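PDB 6DRS: dihydrofolate reductase, putative from Aspergillus flavus, which probably catalyses the NADPH-dependent reduction of dihydrofolate to tetrahydrofolate, and is bound here to NADP and a diaminoquinazoline-type antifolate. Local coordinates for residues Arg64-Asp68 with Arg95-Glu99; Arg80-Thr86 with Ile126-Ser132. One frame throughout, in Å; residues are numbered along the deposited sequence.

Interaction 1. Residues Arg64-Asp68 with Arg95-Glu99. With NAP (NADP nicotinamide-adenine-dinucleotide phosphate), chain H; SO4 (sulfate ion), chain C.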
loop_
_atom_site.group_PDB
_atom_site.type_symbol
_atom_site.label_atom_id
_atom_site.label_comp_id
_atom_site.label_asym_id
_atom_site.label_seq_id
_atom_site.Cartn_x
_atom_site.Cartn_y
_atom_site.Cartn_z
ATOM N N ARG A 64 -2.110 10.062 -7.649
ATOM C CA ARG A 64 -1.066 10.309 -8.640
ATOM C C ARG A 64 0.270 10.658 -7.958
ATOM O O ARG A 64 1.341 10.290 -8.467
ATOM C CB ARG A 64 -1.558 11.286 -9.717
ATOM C CG ARG A 64 -0.579 11.477 -10.872
ATOM C CD ARG A 64 0.539 12.465 -10.559
ATOM N NE ARG A 64 -0.100 13.688 -10.093
ATOM C CZ ARG A 64 0.527 14.715 -9.543
ATOM N NH1 ARG A 64 1.834 14.678 -9.346
ATOM N NH2 ARG A 64 -0.178 15.770 -9.182
ATOM N N LYS A 65 0.232 11.335 -6.806
ATOM C CA LYS A 65 1.481 11.745 -6.159
ATOM C C LYS A 65 2.208 10.519 -5.593
ATOM O O LYS A 65 3.451 10.430 -5.661
ATOM C CB LYS A 65 1.220 12.809 -5.090
ATOM C CG LYS A 65 1.099 14.225 -5.636
ATOM C CD LYS A 65 0.411 15.152 -4.664
ATOM C CE LYS A 65 0.553 16.622 -4.986
ATOM N NZ LYS A 65 -0.622 17.362 -4.464
ATOM N N THR A 66 1.446 9.563 -5.073
ATOM C CA THR A 66 2.041 8.322 -4.579
ATOM C C THR A 66 2.618 7.535 -5.756
ATOM O O THR A 66 3.736 7.018 -5.676
ATOM C CB THR A 66 1.031 7.490 -3.778
ATOM O OG1 THR A 66 0.639 8.257 -2.637
ATOM C CG2 THR A 66 1.616 6.170 -3.327
ATOM N N TYR A 67 1.882 7.484 -6.869
ATOM C CA TYR A 67 2.502 6.895 -8.071
ATOM C C TYR A 67 3.866 7.545 -8.335
ATOM O O TYR A 67 4.861 6.855 -8.514
ATOM C CB TYR A 67 1.586 6.976 -9.290
ATOM C CG TYR A 67 2.196 6.351 -10.520
ATOM C CD1 TYR A 67 2.191 4.972 -10.706
ATOM C CD2 TYR A 67 2.773 7.135 -11.512
ATOM C CE1 TYR A 67 2.735 4.392 -11.845
ATOM C CE2 TYR A 67 3.347 6.567 -12.643
ATOM C CZ TYR A 67 3.308 5.192 -12.821
ATOM O OH TYR A 67 3.841 4.629 -13.946
ATOM N N ASP A 68 3.904 8.880 -8.327
ATOM C CA ASP A 68 5.136 9.633 -8.659
ATOM C C ASP A 68 6.225 9.380 -7.613
ATOM O O ASP A 68 7.398 9.404 -7.947
ATOM C CB ASP A 68 4.843 11.122 -8.848
ATOM C CG ASP A 68 4.146 11.429 -10.159
ATOM O OD1 ASP A 68 4.113 10.531 -11.021
ATOM O OD2 ASP A 68 3.631 12.567 -10.309
ATOM N N ARG A 95 1.493 9.227 -20.026
ATOM C CA ARG A 95 2.786 9.028 -19.358
ATOM C C ARG A 95 2.827 7.627 -18.715
ATOM O O ARG A 95 3.871 6.970 -18.717
ATOM C CB ARG A 95 3.041 10.166 -18.359
ATOM C CG ARG A 95 4.305 10.008 -17.522
ATOM C CD ARG A 95 4.537 11.190 -16.594
ATOM N NE ARG A 95 3.541 11.340 -15.543
ATOM C CZ ARG A 95 3.670 10.833 -14.326
ATOM N NH1 ARG A 95 4.721 10.083 -14.033
ATOM N NH2 ARG A 95 2.768 11.113 -13.400
ATOM N N VAL A 96 1.709 7.187 -18.134
ATOM C CA VAL A 96 1.663 5.854 -17.472
ATOM C C VAL A 96 1.849 4.770 -18.555
ATOM O O VAL A 96 2.710 3.874 -18.406
ATOM C CB VAL A 96 0.371 5.681 -16.648
ATOM C CG1 VAL A 96 0.076 4.221 -16.325
ATOM C CG2 VAL A 96 0.390 6.530 -15.374
ATOM N N ALA A 97 1.128 4.933 -19.683
ATOM C CA ALA A 97 1.229 4.009 -20.831
ATOM C C ALA A 97 2.691 3.879 -21.233
ATOM O O ALA A 97 3.183 2.786 -21.498
ATOM C CB ALA A 97 0.377 4.479 -21.977
ATOM N N GLU A 98 3.401 4.995 -21.190
ATOM C CA GLU A 98 4.786 4.991 -21.604
ATOM C C GLU A 98 5.625 4.213 -20.590
ATOM O O GLU A 98 6.486 3.413 -20.975
ATOM C CB GLU A 98 5.266 6.432 -21.733
ATOM C CG GLU A 98 6.423 6.622 -22.691
ATOM C CD GLU A 98 6.902 8.069 -22.705
ATOM O OE1 GLU A 98 6.063 8.974 -22.980
ATOM O OE2 GLU A 98 8.099 8.295 -22.414
ATOM N N GLU A 99 5.391 4.476 -19.304
ATOM C CA GLU A 99 6.180 3.863 -18.224
ATOM C C GLU A 99 5.890 2.353 -18.162
ATOM O O GLU A 99 6.806 1.534 -18.017
ATOM C CB GLU A 99 5.929 4.601 -16.900
ATOM C CG GLU A 99 6.615 5.965 -16.821
ATOM C CD GLU A 99 6.191 6.842 -15.647
ATOM O OE1 GLU A 99 5.395 6.384 -14.809
ATOM O OE2 GLU A 99 6.639 7.996 -15.574
HETATM P PA NAP H . -1.944 11.285 -2.942
HETATM O O1A NAP H . -0.979 10.154 -3.158
HETATM O O2A NAP H . -3.245 11.253 -2.225
HETATM O O5B NAP H . -2.208 11.973 -4.390
HETATM C C5B NAP H . -2.853 13.248 -4.571
HETATM C C4B NAP H . -3.207 13.306 -6.043
HETATM O O4B NAP H . -4.168 12.289 -6.332
HETATM C C3B NAP H . -3.884 14.599 -6.474
HETATM O O3B NAP H . -2.905 15.601 -6.792
HETATM C C2B NAP H . -4.664 14.146 -7.694
HETATM O O2B NAP H . -3.770 13.897 -8.776
HETATM C C1B NAP H . -5.117 12.750 -7.307
HETATM N N9A NAP H . -6.420 12.785 -6.668
HETATM C C8A NAP H . -6.537 12.891 -5.334
HETATM N N7A NAP H . -7.843 12.898 -4.992
HETATM C C5A NAP H . -8.577 12.785 -6.120
HETATM C C6A NAP H . -10.023 12.733 -6.437
HETATM N N6A NAP H . -10.887 12.785 -5.414
HETATM N N1A NAP H . -10.437 12.618 -7.717
HETATM C C2A NAP H . -9.516 12.554 -8.696
HETATM N N3A NAP H . -8.174 12.598 -8.473
HETATM C C4A NAP H . -7.635 12.718 -7.232
HETATM O O3 NAP H . -1.004 12.509 -2.381
HETATM P PN NAP H . -0.715 12.967 -0.844
HETATM O O1N NAP H . -1.920 12.876 -0.005
HETATM O O2N NAP H . -0.002 14.286 -1.050
HETATM O O5D NAP H . 0.361 11.884 -0.370
HETATM C C5D NAP H . 1.584 11.734 -1.047
HETATM C C4D NAP H . 2.576 11.620 0.090
HETATM O O4D NAP H . 2.143 10.565 0.950
HETATM C C3D NAP H . 3.997 11.311 -0.316
HETATM O O3D NAP H . 4.861 12.007 0.621
HETATM C C2D NAP H . 4.075 9.821 -0.113
HETATM O O2D NAP H . 5.403 9.427 0.127
HETATM C C1D NAP H . 3.195 9.607 1.098
HETATM N N1N NAP H . 2.669 8.228 1.181
HETATM C C2N NAP H . 3.003 7.489 2.264
HETATM C C3N NAP H . 2.566 6.156 2.412
HETATM C C7N NAP H . 2.950 5.356 3.655
HETATM O O7N NAP H . 2.486 4.229 3.852
HETATM N N7N NAP H . 3.810 5.918 4.525
HETATM C C4N NAP H . 1.797 5.589 1.376
HETATM C C5N NAP H . 1.479 6.382 0.270
HETATM C C6N NAP H . 1.936 7.698 0.178
HETATM P P2B NAP H . -3.509 15.004 -9.915
HETATM O O1X NAP H . -2.773 16.146 -9.228
HETATM O O2X NAP H . -2.530 14.299 -10.832
HETATM O O3X NAP H . -4.931 15.290 -10.292
HETATM S S SO4 C . 2.518 18.025 -8.077
HETATM O O1 SO4 C . 3.382 18.530 -6.986
HETATM O O2 SO4 C . 2.436 16.562 -7.862
HETATM O O3 SO4 C . 1.176 18.679 -8.014
HETATM O O4 SO4 C . 3.148 18.321 -9.393
#

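Interaction 2. Residues Arg80-Thr86 with Ile126-Ser132. With NAP (NADP nicotinamide-adenine-dinucleotide phosphate), chain H.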
loop_
_atom_site.group_PDB
_atom_site.type_symbol
_atom_site.label_atom_id
_atom_site.label_comp_id
_atom_site.label_asym_id
_atom_site.label_seq_id
_atom_site.Cartn_x
_atom_site.Cartn_y
_atom_site.Cartn_z
ATOM N N ARG A 80 1.436 -6.548 -9.947
ATOM C CA ARG A 80 0.153 -6.086 -9.467
ATOM C C ARG A 80 -0.515 -5.226 -10.551
ATOM O O ARG A 80 0.123 -4.804 -11.504
ATOM C CB ARG A 80 0.346 -5.269 -8.188
ATOM C CG ARG A 80 0.544 -6.104 -6.930
ATOM C CD ARG A 80 1.498 -5.415 -5.979
ATOM N NE ARG A 80 2.866 -5.357 -6.496
ATOM C CZ ARG A 80 3.914 -4.821 -5.862
ATOM N NH1 ARG A 80 3.798 -4.342 -4.627
ATOM N NH2 ARG A 80 5.087 -4.778 -6.471
ATOM N N ILE A 81 -1.789 -4.972 -10.404
ATOM C CA ILE A 81 -2.473 -3.981 -11.231
ATOM C C ILE A 81 -2.350 -2.626 -10.510
ATOM O O ILE A 81 -2.775 -2.494 -9.358
ATOM C CB ILE A 81 -3.953 -4.398 -11.381
ATOM C CG1 ILE A 81 -4.080 -5.737 -12.114
ATOM C CG2 ILE A 81 -4.772 -3.294 -12.040
ATOM C CD1 ILE A 81 -5.335 -6.511 -11.778
ATOM N N ASN A 82 -1.698 -1.662 -11.141
ATOM C CA ASN A 82 -1.511 -0.368 -10.560
ATOM C C ASN A 82 -2.641 0.526 -11.054
ATOM O O ASN A 82 -2.902 0.594 -12.261
ATOM C CB ASN A 82 -0.155 0.211 -10.944
ATOM C CG ASN A 82 1.011 -0.564 -10.372
ATOM O OD1 ASN A 82 1.764 -0.018 -9.573
ATOM N ND2 ASN A 82 1.215 -1.805 -10.803
ATOM N N VAL A 83 -3.355 1.156 -10.131
ATOM C CA VAL A 83 -4.478 1.997 -10.538
ATOM C C VAL A 83 -4.228 3.424 -10.045
ATOM O O VAL A 83 -4.276 3.671 -8.836
ATOM C CB VAL A 83 -5.833 1.455 -10.045
ATOM C CG1 VAL A 83 -6.984 2.291 -10.601
ATOM C CG2 VAL A 83 -6.013 -0.014 -10.399
ATOM N N ILE A 84 -3.946 4.339 -10.971
ATOM C CA ILE A 84 -3.506 5.703 -10.618
ATOM C C ILE A 84 -4.707 6.646 -10.706
ATOM O O ILE A 84 -5.301 6.778 -11.774
ATOM C CB ILE A 84 -2.334 6.176 -11.503
ATOM C CG1 ILE A 84 -1.099 5.286 -11.348
ATOM C CG2 ILE A 84 -2.002 7.640 -11.212
ATOM C CD1 ILE A 84 -0.919 4.231 -12.415
ATOM N N VAL A 85 -5.059 7.273 -9.574
ATOM C CA VAL A 85 -6.221 8.181 -9.499
ATOM C C VAL A 85 -5.760 9.633 -9.668
ATOM O O VAL A 85 -4.878 10.105 -8.942
ATOM C CB VAL A 85 -7.031 7.999 -8.199
ATOM C CG1 VAL A 85 -8.127 9.046 -8.052
ATOM C CG2 VAL A 85 -7.620 6.601 -8.120
ATOM N N THR A 86 -6.386 10.315 -10.635
ATOM C CA THR A 86 -5.943 11.633 -11.080
ATOM C C THR A 86 -7.136 12.448 -11.584
ATOM O O THR A 86 -8.215 11.916 -11.896
ATOM C CB THR A 86 -4.838 11.543 -12.144
ATOM O OG1 THR A 86 -4.404 12.883 -12.377
ATOM C CG2 THR A 86 -5.334 10.964 -13.453
ATOM N N ILE A 126 -0.183 -10.835 -12.917
ATOM C CA ILE A 126 0.303 -10.073 -14.071
ATOM C C ILE A 126 0.606 -8.626 -13.651
ATOM O O ILE A 126 0.266 -8.214 -12.550
ATOM C CB ILE A 126 -0.646 -10.199 -15.280
ATOM C CG1 ILE A 126 -2.078 -9.776 -14.975
ATOM C CG2 ILE A 126 -0.594 -11.625 -15.820
ATOM C CD1 ILE A 126 -2.281 -8.297 -14.942
ATOM N N THR A 127 1.292 -7.875 -14.503
ATOM C CA THR A 127 1.599 -6.461 -14.220
ATOM C C THR A 127 0.775 -5.589 -15.166
ATOM O O THR A 127 0.826 -5.799 -16.392
ATOM C CB THR A 127 3.077 -6.189 -14.497
ATOM O OG1 THR A 127 3.845 -7.120 -13.731
ATOM C CG2 THR A 127 3.480 -4.767 -14.181
ATOM N N ASP A 128 0.020 -4.648 -14.609
ATOM C CA ASP A 128 -0.711 -3.705 -15.419
ATOM C C ASP A 128 -0.725 -2.324 -14.734
ATOM O O ASP A 128 -0.500 -2.227 -13.520
ATOM C CB ASP A 128 -2.144 -4.178 -15.643
ATOM C CG ASP A 128 -2.836 -3.511 -16.826
ATOM O OD1 ASP A 128 -2.133 -2.972 -17.710
ATOM O OD2 ASP A 128 -4.078 -3.509 -16.842
ATOM N N ALA A 129 -1.039 -1.274 -15.502
ATOM C CA ALA A 129 -1.296 0.054 -14.952
ATOM C C ALA A 129 -2.457 0.681 -15.708
ATOM O O ALA A 129 -2.475 0.640 -16.931
ATOM C CB ALA A 129 -0.071 0.913 -15.045
ATOM N N ILE A 130 -3.400 1.244 -14.970
ATOM C CA ILE A 130 -4.510 1.960 -15.562
ATOM C C ILE A 130 -4.774 3.249 -14.766
ATOM O O ILE A 130 -4.447 3.343 -13.577
ATOM C CB ILE A 130 -5.757 1.070 -15.633
ATOM C CG1 ILE A 130 -6.328 0.802 -14.245
ATOM C CG2 ILE A 130 -5.422 -0.230 -16.338
ATOM C CD1 ILE A 130 -7.326 -0.348 -14.210
ATOM N N VAL A 131 -5.406 4.223 -15.418
ATOM C CA VAL A 131 -5.591 5.554 -14.831
ATOM C C VAL A 131 -7.088 5.834 -14.763
ATOM O O VAL A 131 -7.735 5.652 -15.742
ATOM C CB VAL A 131 -4.890 6.611 -15.704
ATOM C CG1 VAL A 131 -5.085 8.016 -15.144
ATOM C CG2 VAL A 131 -3.419 6.287 -15.930
ATOM N N SER A 132 -7.608 6.251 -13.612
ATOM C CA SER A 132 -9.019 6.507 -13.407
ATOM C C SER A 132 -9.197 7.923 -12.863
ATOM O O SER A 132 -8.243 8.521 -12.355
ATOM C CB SER A 132 -9.614 5.521 -12.423
ATOM O OG SER A 132 -9.173 4.204 -12.732
HETATM P PA NAP H . -1.944 11.285 -2.942
HETATM O O1A NAP H . -0.979 10.154 -3.158
HETATM O O2A NAP H . -3.245 11.253 -2.225
HETATM O O5B NAP H . -2.208 11.973 -4.390
HETATM C C5B NAP H . -2.853 13.248 -4.571
HETATM C C4B NAP H . -3.207 13.306 -6.043
HETATM O O4B NAP H . -4.168 12.289 -6.332
HETATM C C3B NAP H . -3.884 14.599 -6.474
HETATM O O3B NAP H . -2.905 15.601 -6.792
HETATM C C2B NAP H . -4.664 14.146 -7.694
HETATM O O2B NAP H . -3.770 13.897 -8.776
HETATM C C1B NAP H . -5.117 12.750 -7.307
HETATM N N9A NAP H . -6.420 12.785 -6.668
HETATM C C8A NAP H . -6.537 12.891 -5.334
HETATM N N7A NAP H . -7.843 12.898 -4.992
HETATM C C5A NAP H . -8.577 12.785 -6.120
HETATM C C6A NAP H . -10.023 12.733 -6.437
HETATM N N6A NAP H . -10.887 12.785 -5.414
HETATM N N1A NAP H . -10.437 12.618 -7.717
HETATM C C2A NAP H . -9.516 12.554 -8.696
HETATM N N3A NAP H . -8.174 12.598 -8.473
HETATM C C4A NAP H . -7.635 12.718 -7.232
HETATM O O3 NAP H . -1.004 12.509 -2.381
HETATM P PN NAP H . -0.715 12.967 -0.844
HETATM O O1N NAP H . -1.920 12.876 -0.005
HETATM O O2N NAP H . -0.002 14.286 -1.050
HETATM O O5D NAP H . 0.361 11.884 -0.370
HETATM C C5D NAP H . 1.584 11.734 -1.047
HETATM C C4D NAP H . 2.576 11.620 0.090
HETATM O O4D NAP H . 2.143 10.565 0.950
HETATM C C3D NAP H . 3.997 11.311 -0.316
HETATM O O3D NAP H . 4.861 12.007 0.621
HETATM C C2D NAP H . 4.075 9.821 -0.113
HETATM O O2D NAP H . 5.403 9.427 0.127
HETATM C C1D NAP H . 3.195 9.607 1.098
HETATM N N1N NAP H . 2.669 8.228 1.181
HETATM C C2N NAP H . 3.003 7.489 2.264
HETATM C C3N NAP H . 2.566 6.156 2.412
HETATM C C7N NAP H . 2.950 5.356 3.655
HETATM O O7N NAP H . 2.486 4.229 3.852
HETATM N N7N NAP H . 3.810 5.918 4.525
HETATM C C4N NAP H . 1.797 5.589 1.376
HETATM C C5N NAP H . 1.479 6.382 0.270
HETATM C C6N NAP H . 1.936 7.698 0.178
HETATM P P2B NAP H . -3.509 15.004 -9.915
HETATM O O1X NAP H . -2.773 16.146 -9.228
HETATM O O2X NAP H . -2.530 14.299 -10.832
HETATM O O3X NAP H . -4.931 15.290 -10.292
#

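Interaction 1. Residues Arg64-Asp68 with Arg95-Glu99
Tyr67 and Val96 mark the nearest backbone approach of the helical segments 64-68 and 95-99, with CA atoms 9.5 Å apart; the axes pass at 13.3 Å and diverge by 31°. At that spacing long side chains must bridge the gap. The Tyr67 ring does so because CG stands anti to the backbone N (chi1 -179°), which sends the phenol toward the second helix. Its OH donates to Glu99 OE1 at a very short 2.5 Å, and ring and carboxylate are nearly coplanar, 17° apart. Val96 CG2 meets the same ring obliquely, 4.0 Å from Tyr67 CE2.

A salt-bridge network runs alongside. The Arg95 chain is extended as far as its bend at chi3, bringing NH2 to the syn lone pair of Asp68 OD1 at 2.8 Å, while NH1 adds a weak bond to this oxygen and forms a salt bridge to Glu99 OE2 one turn along the same helix. Arg64 NH1 takes Asp68 OD2 from the anti side at 2.9 Å, its partner close to the guanidinium plane. Arg64 NE also gives a 2.6 Å bond to NAP O2X, and NH2 reaches NAP O1X at 2.6 Å; a sulfate, probably from the crystallisation liquor, lies at the neighbouring NH1/NH2 edge. Asp68 thus joins two arginines through different oxygens, a second shell that probably steadies the Arg64 guanidinium, whose NE and NH2 bind the 2'-phosphate of NADP.

Interaction 2. Residues Arg80-Thr86 with Ile126-Ser132
The Asp128 carbonyl is approached on opposite faces of its plane by two N-H groups of Asn82: the backbone N at 2.7 Å and the side-chain ND2 at 3.2 Å from Asp128 O. Asn82 CG lies beside its own backbone N (chi1 -66°), which brings both donors to one oxygen, the acceptor tilted 16° from the amide plane; ND2 also bonds Leu77 O. At the other end, Val85 CG1 lies over the NADP adenine, 3.6 Å from NAP N3A.

Between these ends the strands 81-85 and 128-132 run parallel, their axes 4.4 Å apart. The backbone bonds alternate as a parallel ladder requires: Asn82 and Ile84 each donate and accept, while Asp128, Ile130 and Ser132 answer from the other strand. On the face carrying Val83, Ile130 lies side by side with it, CG1 3.9 Å from Val83 CG2. Thr86 CG2 and Val131 CG1 are tighter than usual at 3.4 Å, whereas Thr86 OG1 donates to NAP O2X at 2.8 Å.

Strand 57-63 bonds the opposite backbone edge of 81-85 through Ile81, Val83 and Val85. Helix 135-146 packs on the face of Ile81 and Val83, and its Asp141 bonds Ser132 OG; helix 89-116 sets Val96 against Ala129 on the other face. The ladder is therefore sandwiched between helices, and its C-terminal end reaches the cofactor.

How the interactions relate
The four segments alternate along the chain, 64-68, 80-86, 95-99 and 126-132, and the centres of interactions 1 and 2 lie about 9 Å apart. Helix 89-116 connects the parallel strands 81-85 and 128-132 in a beta-alpha-beta crossover; with helix 64-69, which precedes strand 81-85, it lies on the sheet that interaction 2 helps build. The two layers touch directly: Tyr67 CD1 is 3.4 Å from Ile84 CG1, and Val96 CG1 is 3.6 Å from Ala129 CB. They also converge on one phosphate oxygen of the cofactor, reached by Arg64 and Thr86. The first residue of helix 64-69 and the loop residue just after strand 81-85 thus both grip the 2'-phosphate, consistent with a preference for NADP(H).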